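Local coordinates for ABC-type transport system, molybdenum-specific extracellular solute-binding protein (Clostridium difficile, PDB 4KD5) that probably captures molybdate or tungstate outside the cell and passes the oxyanion to an ABC transporter, at residues Ser45-Ile50 with Gln64-Val69; Lys68-Asp71 with Leu75-Ser78; Ser78-Asp83 with Lys210-Leu215; Phe166-Asp171 with Ser190-Pro195. All coordinates share one frame; numbering follows the deposited sequence. Where two conformers were deposited one is given.

In the fold
In this two-lobed binding protein the first three contacts follow in series, overlapping at Lys68-Val69 and at Ser78, and the fourth falls within the span of the third. Interaction 1 closes the short loop between helices 43-52 and 65-72, which holds strand 58-60. Interaction 2 begins on the same residues, Lys68 and Val69, and folds the loop after helix 65-72 back against its last turns. At Ser78, where it ends, interaction 3 opens and closes a far longer loop of 126 residues, bringing the start of strand 82-94 to helix 205-215. Interaction 4 joins strand 164-168 to strand 193-198. Interactions 1 to 3 build up one lobe, while interaction 4, near the centre of the chain, links that lobe to the other.

Interaction 1. Residues Ser45-Ile50 with Gln64-Val69; sequences SLQQQI and QKQMKV. With SBT (2-butanol), chain G.
Gln47 meets Gln66 and Val69 along the surface seam between helices 43-52 and 65-72, two helices of one lobe of the periplasmic binding protein fold. With CG anti to the backbone N (chi1 170°) and the chain extended beyond it, the Gln47 amide spans the gap between the helices. Its OE1 comes within 3.3 Å of Gln66 CB, while NE2 presses against Val69, 3.2 Å from Val69 CG1. No hydrogen bond joins the two segments; Gln47 OE1 stays 4.1 Å from Gln66 NE2, the two amide planes 66° apart. Gln47 NE2 is hydrogen-bonded instead to Glu51 OE2, one turn further along its own helix. Glutamine suits the place because its long methylene stem reaches across and its polar end can still bond at a partly exposed surface; branched Val69 packs compactly beside the amide while Glu51 supplies its hydrogen bond. At the start of helix 65-72, 2-butanol lies against the backbone, its C2 3.3 Å from Gln64 N, in a pocket that also includes Gly63 and Tyr126. Beneath the seam, Leu46 and Ile50 from one helix and selenomethionine Met67 from the other pack on Phe59 of strand 58-60, and Met67 also reaches Pro195 and Ser197 of strand 193-198.

Interaction 2. Residues Lys68-Asp71 with Leu75-Ser78; sequences KVLD and LLVS
Leu75 N donates to Leu70 O across 2.9 Å in an almost straight bond (N-H...O 172°), a backbone link from a residue five positions further on that turns the chain back against the end of helix 65-72. Beside it Asp71 OD1 and Ser78 OG lie 2.8 Å apart. Asp71 can reach the serine because its carboxylate carbon CG stands anti to the backbone N (chi1 -163°), and the short serine side chain brings its hydroxyl up to it. The same hydroxyl is also paired with Asp149 OD1 of the second subunit, so which carboxylate takes its proton is not settled. Further out the contact is apolar. Leu70 CD2 meets Leu75 CD1 at 3.8 Å, the two side chains crossing at about a right angle, while Leu76 sets its branch point against the stem of Leu70, CG to CB 3.8 Å. Leucine suits the place because its branched apolar end can pack flush between helix and returning loop; Leu76 goes on to touch selenomethionine Met81 and Ile199. With Asp71 OD2 also close to Asp149 OD2 of the second subunit, the two acids may share or hold a proton, which would ease the crowding of like charges at this subunit interface.

Interaction 3. Residues Ser78-Asp83 with Lys210-Leu215; sequences SDTMKD and KFEEFL
Glu212 reaches out from helix 205-215 to Thr80, a contact between a helix and the turn leading into the central sheet of the alpha-beta-alpha fold. Its side chain is fully stretched, CG anti to the backbone N (chi1 -176°). OE1 lies 2.7 Å from Thr80 O, so close for two oxygens that the acid probably carries a proton here, and OE2 lies 3.4 Å from Thr80 CB. Lys82 crosses the glutamate at about a right angle, laying its aliphatic CD 3.6 Å from Glu212 OE1, whereas its ammonium NZ stops 4.8 Å short of that oxygen. The long, straight glutamate spans a wide gap, since even the nearest CA pair, Thr80 and Glu212, is 8.3 Å apart. The Glu212 side chain also touches Val196, Val198 and Leu58. The next shell fixes the turn itself: Met81 N bonds to Ser78 O, closing a type I turn with Asp79 and Thr80 at its corners, and Thr80 OG1 is held by Val77 O and Val198 N. Threonine suits that corner because its hydroxyl fastens to the backbone while its CB lies beside the carboxylate. The bent chain of Lys82 folds back along the turn, where NZ donates to Asp79 O at 2.9 Å, in the carbonyl plane.

Interaction 4. Residues Phe166-Asp171 with Ser190-Pro195; sequences FVYFSD and SPITYP
Tyr168 packs its outer end against Ile192, the two side chains coming from opposite directions, at the junction between the lobes of a type 2 periplasmic binding protein. Strand 164-168 ends at this tyrosine, and Ile192 lies on the connection that leads into strand 193-198. The isoleucine packs on the phenol with two branches: CD1 lies at one side of the ring, 3.6 Å from Tyr168 CE1, while CG2 lies at the hydroxyl, 3.6 Å from Tyr168 OH. Ile192 can do this because CG2 stands anti to its backbone N and CG1 anti to its carbonyl carbon (chi1 -46°), which spreads both branches toward the tyrosine. A beta-branched residue therefore suits the place, offering two apolar tips to one phenol. Tyr194 approaches from another direction and crosses Tyr168 obliquely, with its OH 4.2 Å from Tyr168 CE2. That hydroxyl is not left to the ring, for it is hydrogen-bonded to Asn87 ND2, which also bonds Ser170; strand 82-94 thus steadies both sides of the contact. Tyr126 of helix 122-133 touches both Tyr168 and Ile192. Tyr168 is predicted to bind molybdate, and its side chain lies near Ala123, another residue predicted to bind the anion, so the packing probably helps to place the wall of the site. After Tyr168 the chain turns into a short 3-10 segment, closed by Asp171 N to Tyr168 O at 3.1 Å. The aspartate answers with its side chain, as Tyr168 N makes a weak, bent hydrogen bond to Asp171 OD2, 3.4 Å long with an N-H...O angle of 137°.

Interaction 1. Residues Ser45-Ile50 with Gln64-Val69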
loop_
_atom_site.group_PDB
_atom_site.type_symbol
_atom_site.label_atom_id
_atom_site.label_comp_id
_atom_site.label_asym_id
_atom_site.label_seq_id
_atom_site.Cartn_x
_atom_site.Cartn_y
_atom_site.Cartn_z
ATOM N N SER A 45 24.633 -8.217 13.663
ATOM C CA SER A 45 23.745 -8.910 14.589
ATOM C C SER A 45 22.280 -8.691 14.221
ATOM O O SER A 45 21.448 -9.590 14.366
ATOM C CB SER A 45 24.004 -8.440 16.018
ATOM O OG SER A 45 25.362 -8.617 16.361
ATOM N N LEU A 46 21.976 -7.483 13.758
ATOM C CA LEU A 46 20.650 -7.161 13.250
ATOM C C LEU A 46 20.303 -8.070 12.074
ATOM O O LEU A 46 19.161 -8.500 11.924
ATOM C CB LEU A 46 20.585 -5.689 12.832
ATOM C CG LEU A 46 20.846 -4.659 13.933
ATOM C CD1 LEU A 46 20.874 -3.241 13.379
ATOM C CD2 LEU A 46 19.800 -4.773 15.029
ATOM N N GLN A 47 21.304 -8.363 11.248
ATOM C CA GLN A 47 21.153 -9.298 10.136
ATOM C C GLN A 47 20.756 -10.684 10.638
ATOM O O GLN A 47 19.861 -11.322 10.079
ATOM C CB GLN A 47 22.463 -9.384 9.342
ATOM C CG GLN A 47 22.507 -10.505 8.311
ATOM C CD GLN A 47 23.912 -10.782 7.803
ATOM O OE1 GLN A 47 24.792 -9.924 7.871
ATOM N NE2 GLN A 47 24.129 -11.988 7.291
ATOM N N GLN A 48 21.417 -11.133 11.703
ATOM C CA GLN A 48 21.166 -12.450 12.288
ATOM C C GLN A 48 19.732 -12.597 12.796
ATOM O O GLN A 48 19.108 -13.638 12.603
ATOM C CB GLN A 48 22.167 -12.726 13.416
ATOM C CG GLN A 48 23.608 -12.853 12.943
ATOM C CD GLN A 48 24.616 -12.379 13.974
ATOM O OE1 GLN A 48 25.756 -12.056 13.639
ATOM N NE2 GLN A 48 24.201 -12.336 15.235
ATOM N N GLN A 49 19.214 -11.553 13.438
ATOM C CA GLN A 49 17.840 -11.567 13.940
ATOM C C GLN A 49 16.824 -11.707 12.810
ATOM O O GLN A 49 15.874 -12.483 12.910
ATOM C CB GLN A 49 17.549 -10.307 14.761
ATOM C CG GLN A 49 18.234 -10.278 16.113
ATOM C CD GLN A 49 17.868 -11.469 16.978
ATOM O OE1 GLN A 49 16.701 -11.670 17.316
ATOM N NE2 GLN A 49 18.867 -12.272 17.332
ATOM N N ILE A 50 17.028 -10.944 11.741
ATOM C CA ILE A 50 16.188 -11.037 10.554
ATOM C C ILE A 50 16.278 -12.448 9.963
ATOM O O ILE A 50 15.292 -12.986 9.458
ATOM C CB ILE A 50 16.592 -9.974 9.508
ATOM C CG1 ILE A 50 16.399 -8.572 10.083
ATOM C CG2 ILE A 50 15.796 -10.127 8.226
ATOM C CD1 ILE A 50 16.837 -7.462 9.155
ATOM N N GLN A 64 27.071 -2.424 2.972
ATOM C CA GLN A 64 26.376 -3.200 1.948
ATOM C C GLN A 64 26.514 -4.708 2.129
ATOM O O GLN A 64 25.754 -5.477 1.542
ATOM C CB GLN A 64 26.862 -2.805 0.548
ATOM C CG GLN A 64 26.598 -1.359 0.146
ATOM C CD GLN A 64 25.201 -1.124 -0.413
ATOM O OE1 GLN A 64 24.890 -0.025 -0.870
ATOM N NE2 GLN A 64 24.356 -2.150 -0.380
ATOM N N LYS A 65 27.486 -5.119 2.938
ATOM C CA LYS A 65 27.793 -6.535 3.151
ATOM C C LYS A 65 26.599 -7.333 3.680
ATOM O O LYS A 65 26.281 -8.407 3.171
ATOM C CB LYS A 65 28.982 -6.668 4.111
ATOM C CG LYS A 65 29.731 -7.992 4.036
ATOM C CD LYS A 65 29.212 -9.021 5.045
ATOM C CE LYS A 65 29.800 -10.405 4.753
ATOM N NZ LYS A 65 29.468 -11.422 5.796
ATOM N N GLN A 66 25.932 -6.796 4.693
ATOM C CA GLN A 66 24.818 -7.490 5.333
ATOM C C GLN A 66 23.549 -7.541 4.477
ATOM O O GLN A 66 22.750 -8.470 4.600
ATOM C CB GLN A 66 24.528 -6.867 6.700
ATOM C CG GLN A 66 25.070 -5.455 6.850
ATOM C CD GLN A 66 26.485 -5.417 7.378
ATOM O OE1 GLN A 66 27.268 -4.540 7.020
ATOM N NE2 GLN A 66 26.815 -6.358 8.252
HETATM N N MSE A 67 23.365 -6.544 3.616
HETATM C CA MSE A 67 22.231 -6.526 2.694
HETATM C C MSE A 67 22.372 -7.623 1.646
HETATM O O MSE A 67 21.391 -8.275 1.283
HETATM C CB MSE A 67 22.121 -5.160 2.016
HETATM C CG MSE A 67 21.597 -4.061 2.922
HETATM SE SE MSE A 67 19.717 -4.322 3.370
HETATM C CE MSE A 67 19.483 -2.824 4.594
ATOM N N LYS A 68 23.599 -7.829 1.174
ATOM C CA LYS A 68 23.876 -8.841 0.162
ATOM C C LYS A 68 23.544 -10.255 0.627
ATOM O O LYS A 68 22.970 -11.040 -0.126
ATOM C CB LYS A 68 25.335 -8.747 -0.305
ATOM C CG LYS A 68 25.550 -7.762 -1.450
ATOM C CD LYS A 68 27.027 -7.469 -1.689
ATOM C CE LYS A 68 27.210 -6.447 -2.803
ATOM N NZ LYS A 68 28.642 -6.089 -3.017
ATOM N N VAL A 69 23.906 -10.573 1.867
ATOM C CA VAL A 69 23.594 -11.876 2.446
ATOM C C VAL A 69 22.085 -12.045 2.552
ATOM O O VAL A 69 21.529 -13.032 2.071
ATOM C CB VAL A 69 24.206 -12.042 3.840
ATOM C CG1 VAL A 69 23.905 -13.422 4.385
ATOM C CG2 VAL A 69 25.707 -11.813 3.788
HETATM C C1 SBT G . 30.663 -3.221 0.970
HETATM C C2 SBT G . 30.275 -2.450 2.219
HETATM C C3 SBT G . 30.573 -3.261 3.470
HETATM C C4 SBT G . 30.778 -2.358 4.666
HETATM O OH SBT G . 31.032 -1.244 2.250
#

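Interaction 2. Residues Lys68-Asp71 with Leu75-Ser78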
loop_
_atom_site.group_PDB
_atom_site.type_symbol
_atom_site.label_atom_id
_atom_site.label_comp_id
_atom_site.label_asym_id
_atom_site.label_seq_id
_atom_site.Cartn_x
_atom_site.Cartn_y
_atom_site.Cartn_z
ATOM N N LYS A 68 23.599 -7.829 1.174
ATOM C CA LYS A 68 23.876 -8.841 0.162
ATOM C C LYS A 68 23.544 -10.255 0.627
ATOM O O LYS A 68 22.970 -11.040 -0.126
ATOM C CB LYS A 68 25.335 -8.747 -0.305
ATOM C CG LYS A 68 25.550 -7.762 -1.450
ATOM C CD LYS A 68 27.027 -7.469 -1.689
ATOM C CE LYS A 68 27.210 -6.447 -2.803
ATOM N NZ LYS A 68 28.642 -6.089 -3.017
ATOM N N VAL A 69 23.906 -10.573 1.867
ATOM C CA VAL A 69 23.594 -11.876 2.446
ATOM C C VAL A 69 22.085 -12.045 2.552
ATOM O O VAL A 69 21.529 -13.032 2.071
ATOM C CB VAL A 69 24.206 -12.042 3.840
ATOM C CG1 VAL A 69 23.905 -13.422 4.385
ATOM C CG2 VAL A 69 25.707 -11.813 3.788
ATOM N N LEU A 70 21.434 -11.071 3.181
ATOM C CA LEU A 70 19.983 -11.079 3.345
ATOM C C LEU A 70 19.236 -11.257 2.026
ATOM O O LEU A 70 18.232 -11.963 1.971
ATOM C CB LEU A 70 19.514 -9.806 4.057
ATOM C CG LEU A 70 19.873 -9.714 5.541
ATOM C CD1 LEU A 70 19.438 -8.388 6.136
ATOM C CD2 LEU A 70 19.234 -10.860 6.291
ATOM N N ASP A 71 19.731 -10.627 0.966
ATOM C CA ASP A 71 19.093 -10.735 -0.344
ATOM C C ASP A 71 19.381 -12.098 -0.974
ATOM O O ASP A 71 18.541 -12.657 -1.679
ATOM C CB ASP A 71 19.551 -9.600 -1.264
ATOM C CG ASP A 71 18.635 -9.410 -2.456
ATOM O OD1 ASP A 71 17.429 -9.723 -2.339
ATOM O OD2 ASP A 71 19.121 -8.941 -3.509
ATOM N N LEU A 75 15.468 -12.693 2.107
ATOM C CA LEU A 75 14.769 -12.171 3.273
ATOM C C LEU A 75 14.391 -10.704 3.072
ATOM O O LEU A 75 13.877 -10.054 3.987
ATOM C CB LEU A 75 15.625 -12.339 4.529
ATOM C CG LEU A 75 15.954 -13.778 4.932
ATOM C CD1 LEU A 75 16.923 -13.815 6.098
ATOM C CD2 LEU A 75 14.693 -14.534 5.293
ATOM N N LEU A 76 14.632 -10.191 1.867
ATOM C CA LEU A 76 14.341 -8.795 1.552
ATOM C C LEU A 76 13.332 -8.675 0.418
ATOM O O LEU A 76 13.238 -9.561 -0.437
ATOM C CB LEU A 76 15.620 -8.051 1.156
ATOM C CG LEU A 76 16.744 -7.930 2.181
ATOM C CD1 LEU A 76 17.878 -7.068 1.651
ATOM C CD2 LEU A 76 16.222 -7.350 3.473
ATOM N N VAL A 77 12.572 -7.583 0.426
ATOM C CA VAL A 77 11.809 -7.175 -0.745
ATOM C C VAL A 77 12.817 -6.467 -1.654
ATOM O O VAL A 77 13.113 -5.286 -1.458
ATOM C CB VAL A 77 10.653 -6.226 -0.367
ATOM C CG1 VAL A 77 9.778 -5.939 -1.575
ATOM C CG2 VAL A 77 9.809 -6.834 0.741
ATOM N N SER A 78 13.349 -7.206 -2.628
ATOM C CA SER A 78 14.501 -6.779 -3.430
ATOM C C SER A 78 14.401 -5.392 -4.072
ATOM O O SER A 78 15.359 -4.618 -4.040
ATOM C CB SER A 78 14.816 -7.821 -4.508
ATOM O OG SER A 78 15.192 -9.056 -3.940
#

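Interaction 3. Residues Ser78-Asp83 with Lys210-Leu215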
loop_
_atom_site.group_PDB
_atom_site.type_symbol
_atom_site.label_atom_id
_atom_site.label_comp_id
_atom_site.label_asym_id
_atom_site.label_seq_id
_atom_site.Cartn_x
_atom_site.Cartn_y
_atom_site.Cartn_z
ATOM N N SER A 78 13.349 -7.206 -2.628
ATOM C CA SER A 78 14.501 -6.779 -3.430
ATOM C C SER A 78 14.401 -5.392 -4.072
ATOM O O SER A 78 15.359 -4.618 -4.040
ATOM C CB SER A 78 14.816 -7.821 -4.508
ATOM O OG SER A 78 15.192 -9.056 -3.940
ATOM N N ASP A 79 13.250 -5.086 -4.660
ATOM C CA ASP A 79 13.071 -3.819 -5.362
ATOM C C ASP A 79 13.020 -2.604 -4.431
ATOM O O ASP A 79 12.986 -1.466 -4.896
ATOM C CB ASP A 79 11.832 -3.861 -6.261
ATOM C CG ASP A 79 10.731 -4.738 -5.699
ATOM O OD1 ASP A 79 9.563 -4.286 -5.674
ATOM O OD2 ASP A 79 11.028 -5.882 -5.296
ATOM N N THR A 80 13.027 -2.845 -3.122
ATOM C CA THR A 80 13.071 -1.757 -2.147
ATOM C C THR A 80 14.494 -1.469 -1.690
ATOM O O THR A 80 14.713 -0.581 -0.871
ATOM C CB THR A 80 12.196 -2.037 -0.910
ATOM O OG1 THR A 80 12.766 -3.107 -0.147
ATOM C CG2 THR A 80 10.788 -2.403 -1.331
HETATM N N MSE A 81 15.457 -2.231 -2.202
HETATM C CA MSE A 81 16.853 -2.010 -1.831
HETATM C C MSE A 81 17.364 -0.704 -2.432
HETATM O O MSE A 81 17.412 -0.545 -3.656
HETATM C CB MSE A 81 17.738 -3.180 -2.271
HETATM C CG MSE A 81 17.409 -4.484 -1.559
HETATM SE SE MSE A 81 18.266 -6.054 -2.327
HETATM C CE MSE A 81 20.065 -5.771 -1.657
ATOM N N LYS A 82 17.740 0.229 -1.561
ATOM C CA LYS A 82 18.228 1.540 -1.983
ATOM C C LYS A 82 19.311 2.059 -1.054
ATOM O O LYS A 82 19.428 1.613 0.089
ATOM C CB LYS A 82 17.078 2.555 -2.023
ATOM C CG LYS A 82 16.403 2.693 -3.371
ATOM C CD LYS A 82 14.987 2.145 -3.346
ATOM C CE LYS A 82 14.492 1.886 -4.762
ATOM N NZ LYS A 82 13.069 1.447 -4.789
ATOM N N ASP A 83 20.087 3.016 -1.547
ATOM C CA ASP A 83 21.038 3.722 -0.710
ATOM C C ASP A 83 20.353 4.939 -0.110
ATOM O O ASP A 83 19.982 5.865 -0.831
ATOM C CB ASP A 83 22.265 4.130 -1.528
ATOM C CG ASP A 83 23.092 2.942 -1.964
ATOM O OD1 ASP A 83 23.039 1.911 -1.271
ATOM O OD2 ASP A 83 23.781 3.040 -3.002
ATOM N N LYS A 210 6.129 2.878 2.096
ATOM C CA LYS A 210 5.726 4.278 2.188
ATOM C C LYS A 210 6.605 5.058 3.161
ATOM O O LYS A 210 6.922 6.218 2.922
ATOM C CB LYS A 210 4.253 4.398 2.590
ATOM C CG LYS A 210 3.290 4.622 1.430
ATOM C CD LYS A 210 3.336 3.493 0.410
ATOM C CE LYS A 210 2.347 3.730 -0.726
ATOM N NZ LYS A 210 2.611 5.003 -1.462
ATOM N N PHE A 211 6.996 4.423 4.262
ATOM C CA PHE A 211 7.901 5.071 5.200
ATOM C C PHE A 211 9.306 5.173 4.626
ATOM O O PHE A 211 10.032 6.120 4.915
ATOM C CB PHE A 211 7.942 4.355 6.552
ATOM C CG PHE A 211 8.976 4.913 7.492
ATOM C CD1 PHE A 211 8.880 6.219 7.953
ATOM C CD2 PHE A 211 10.047 4.138 7.906
ATOM C CE1 PHE A 211 9.836 6.738 8.816
ATOM C CE2 PHE A 211 11.004 4.651 8.769
ATOM C CZ PHE A 211 10.897 5.951 9.224
ATOM N N GLU A 212 9.691 4.192 3.818
ATOM C CA GLU A 212 10.997 4.227 3.166
ATOM C C GLU A 212 11.066 5.390 2.181
ATOM O O GLU A 212 12.100 6.050 2.059
ATOM C CB GLU A 212 11.297 2.906 2.447
ATOM C CG GLU A 212 12.689 2.861 1.825
ATOM C CD GLU A 212 12.936 1.623 0.983
ATOM O OE1 GLU A 212 13.627 1.751 -0.047
ATOM O OE2 GLU A 212 12.458 0.529 1.349
ATOM N N GLU A 213 9.971 5.651 1.476
ATOM C CA GLU A 213 9.972 6.750 0.514
ATOM C C GLU A 213 9.998 8.124 1.177
ATOM O O GLU A 213 10.395 9.102 0.554
ATOM C CB GLU A 213 8.820 6.629 -0.487
ATOM C CG GLU A 213 9.270 6.217 -1.890
ATOM C CD GLU A 213 10.217 7.223 -2.537
ATOM O OE1 GLU A 213 10.975 6.822 -3.444
ATOM O OE2 GLU A 213 10.201 8.413 -2.151
ATOM N N PHE A 214 9.596 8.197 2.442
ATOM C CA PHE A 214 9.725 9.443 3.189
ATOM C C PHE A 214 11.200 9.711 3.455
ATOM O O PHE A 214 11.662 10.847 3.389
ATOM C CB PHE A 214 8.959 9.390 4.512
ATOM C CG PHE A 214 9.236 10.559 5.414
ATOM C CD1 PHE A 214 8.758 11.822 5.098
ATOM C CD2 PHE A 214 9.972 10.396 6.579
ATOM C CE1 PHE A 214 9.013 12.908 5.926
ATOM C CE2 PHE A 214 10.230 11.475 7.413
ATOM C CZ PHE A 214 9.747 12.734 7.085
ATOM N N LEU A 215 11.928 8.642 3.756
ATOM C CA LEU A 215 13.359 8.719 4.011
ATOM C C LEU A 215 14.109 9.157 2.757
ATOM O O LEU A 215 15.074 9.915 2.833
ATOM C CB LEU A 215 13.879 7.360 4.489
ATOM C CG LEU A 215 13.225 6.753 5.727
ATOM C CD1 LEU A 215 13.817 5.387 6.053
ATOM C CD2 LEU A 215 13.379 7.684 6.911
#

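Interaction 4. Residues Phe166-Asp171 with Ser190-Pro195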
loop_
_atom_site.group_PDB
_atom_site.type_symbol
_atom_site.label_atom_id
_atom_site.label_comp_id
_atom_site.label_asym_id
_atom_site.label_seq_id
_atom_site.Cartn_x
_atom_site.Cartn_y
_atom_site.Cartn_z
ATOM N N PHE A 166 40.964 12.175 11.488
ATOM C CA PHE A 166 40.069 11.707 10.434
ATOM C C PHE A 166 38.801 11.131 11.049
ATOM O O PHE A 166 38.858 10.287 11.945
ATOM C CB PHE A 166 40.758 10.671 9.544
ATOM C CG PHE A 166 41.641 11.275 8.492
ATOM C CD1 PHE A 166 41.105 11.697 7.286
ATOM C CD2 PHE A 166 43.003 11.428 8.708
ATOM C CE1 PHE A 166 41.911 12.258 6.309
ATOM C CE2 PHE A 166 43.813 11.990 7.734
ATOM C CZ PHE A 166 43.267 12.404 6.534
ATOM N N VAL A 167 37.656 11.592 10.561
ATOM C CA VAL A 167 36.390 11.315 11.220
ATOM C C VAL A 167 35.239 11.469 10.219
ATOM O O VAL A 167 35.421 12.080 9.172
ATOM C CB VAL A 167 36.239 12.253 12.441
ATOM C CG1 VAL A 167 35.252 13.365 12.158
ATOM C CG2 VAL A 167 35.841 11.480 13.676
ATOM N N TYR A 168 34.075 10.891 10.514
ATOM C CA TYR A 168 32.899 11.108 9.666
ATOM C C TYR A 168 32.342 12.510 9.902
ATOM O O TYR A 168 32.465 13.043 11.001
ATOM C CB TYR A 168 31.810 10.070 9.947
ATOM C CG TYR A 168 32.125 8.674 9.468
ATOM C CD1 TYR A 168 33.120 8.445 8.531
ATOM C CD2 TYR A 168 31.418 7.585 9.950
ATOM C CE1 TYR A 168 33.403 7.168 8.092
ATOM C CE2 TYR A 168 31.694 6.309 9.517
ATOM C CZ TYR A 168 32.688 6.108 8.588
ATOM O OH TYR A 168 32.967 4.839 8.152
ATOM N N PHE A 169 31.720 13.107 8.891
ATOM C CA PHE A 169 31.150 14.436 9.069
ATOM C C PHE A 169 30.050 14.422 10.126
ATOM O O PHE A 169 29.891 15.380 10.878
ATOM C CB PHE A 169 30.607 14.979 7.754
ATOM C CG PHE A 169 30.263 16.437 7.808
ATOM C CD1 PHE A 169 31.247 17.382 8.066
ATOM C CD2 PHE A 169 28.965 16.867 7.595
ATOM C CE1 PHE A 169 30.938 18.727 8.117
ATOM C CE2 PHE A 169 28.649 18.216 7.643
ATOM C CZ PHE A 169 29.637 19.146 7.904
ATOM N N SER A 170 29.301 13.325 10.183
ATOM C CA SER A 170 28.202 13.195 11.136
ATOM C C SER A 170 28.683 13.156 12.585
ATOM O O SER A 170 27.907 13.413 13.509
ATOM C CB SER A 170 27.349 11.965 10.826
ATOM O OG SER A 170 28.113 10.782 10.833
ATOM N N ASP A 171 29.960 12.834 12.779
ATOM C CA ASP A 171 30.553 12.831 14.113
ATOM C C ASP A 171 30.971 14.236 14.539
ATOM O O ASP A 171 31.391 14.445 15.675
ATOM C CB ASP A 171 31.770 11.904 14.154
ATOM C CG ASP A 171 31.419 10.452 13.883
ATOM O OD1 ASP A 171 30.369 9.981 14.368
ATOM O OD2 ASP A 171 32.211 9.778 13.189
ATOM N N SER A 190 36.308 3.843 -0.799
ATOM C CA SER A 190 35.067 3.110 -1.035
ATOM C C SER A 190 33.890 3.886 -0.449
ATOM O O SER A 190 34.018 4.493 0.615
ATOM C CB SER A 190 35.152 1.728 -0.389
ATOM O OG SER A 190 34.005 0.951 -0.670
ATOM N N PRO A 191 32.740 3.873 -1.143
ATOM C CA PRO A 191 31.558 4.621 -0.694
ATOM C C PRO A 191 31.152 4.267 0.735
ATOM O O PRO A 191 31.016 3.084 1.064
ATOM C CB PRO A 191 30.470 4.160 -1.666
ATOM C CG PRO A 191 31.217 3.784 -2.900
ATOM C CD PRO A 191 32.496 3.171 -2.415
ATOM N N ILE A 192 30.976 5.289 1.569
ATOM C CA ILE A 192 30.515 5.108 2.941
ATOM C C ILE A 192 28.996 5.282 2.966
ATOM O O ILE A 192 28.494 6.359 3.282
ATOM C CB ILE A 192 31.172 6.133 3.887
ATOM C CG1 ILE A 192 32.678 6.229 3.616
ATOM C CG2 ILE A 192 30.918 5.770 5.344
ATOM C CD1 ILE A 192 33.414 7.236 4.490
ATOM N N THR A 193 28.266 4.217 2.638
ATOM C CA THR A 193 26.823 4.318 2.427
ATOM C C THR A 193 25.987 3.555 3.448
ATOM O O THR A 193 26.441 2.576 4.035
ATOM C CB THR A 193 26.424 3.855 1.018
ATOM O OG1 THR A 193 26.642 2.447 0.895
ATOM C CG2 THR A 193 27.235 4.582 -0.030
ATOM N N TYR A 194 24.751 4.008 3.630
ATOM C CA TYR A 194 23.805 3.335 4.506
ATOM C C TYR A 194 22.616 2.857 3.677
ATOM O O TYR A 194 21.761 3.657 3.290
ATOM C CB TYR A 194 23.349 4.274 5.633
ATOM C CG TYR A 194 24.479 4.808 6.496
ATOM C CD1 TYR A 194 25.277 5.856 6.060
ATOM C CD2 TYR A 194 24.741 4.268 7.748
ATOM C CE1 TYR A 194 26.311 6.346 6.840
ATOM C CE2 TYR A 194 25.774 4.755 8.539
ATOM C CZ TYR A 194 26.554 5.795 8.077
ATOM O OH TYR A 194 27.581 6.286 8.851
ATOM N N PRO A 195 22.570 1.549 3.378
ATOM C CA PRO A 195 21.464 1.013 2.574
ATOM C C PRO A 195 20.210 0.768 3.405
ATOM O O PRO A 195 20.313 0.457 4.600
ATOM C CB PRO A 195 22.018 -0.319 2.062
ATOM C CG PRO A 195 22.999 -0.741 3.107
ATOM C CD PRO A 195 23.583 0.524 3.695
#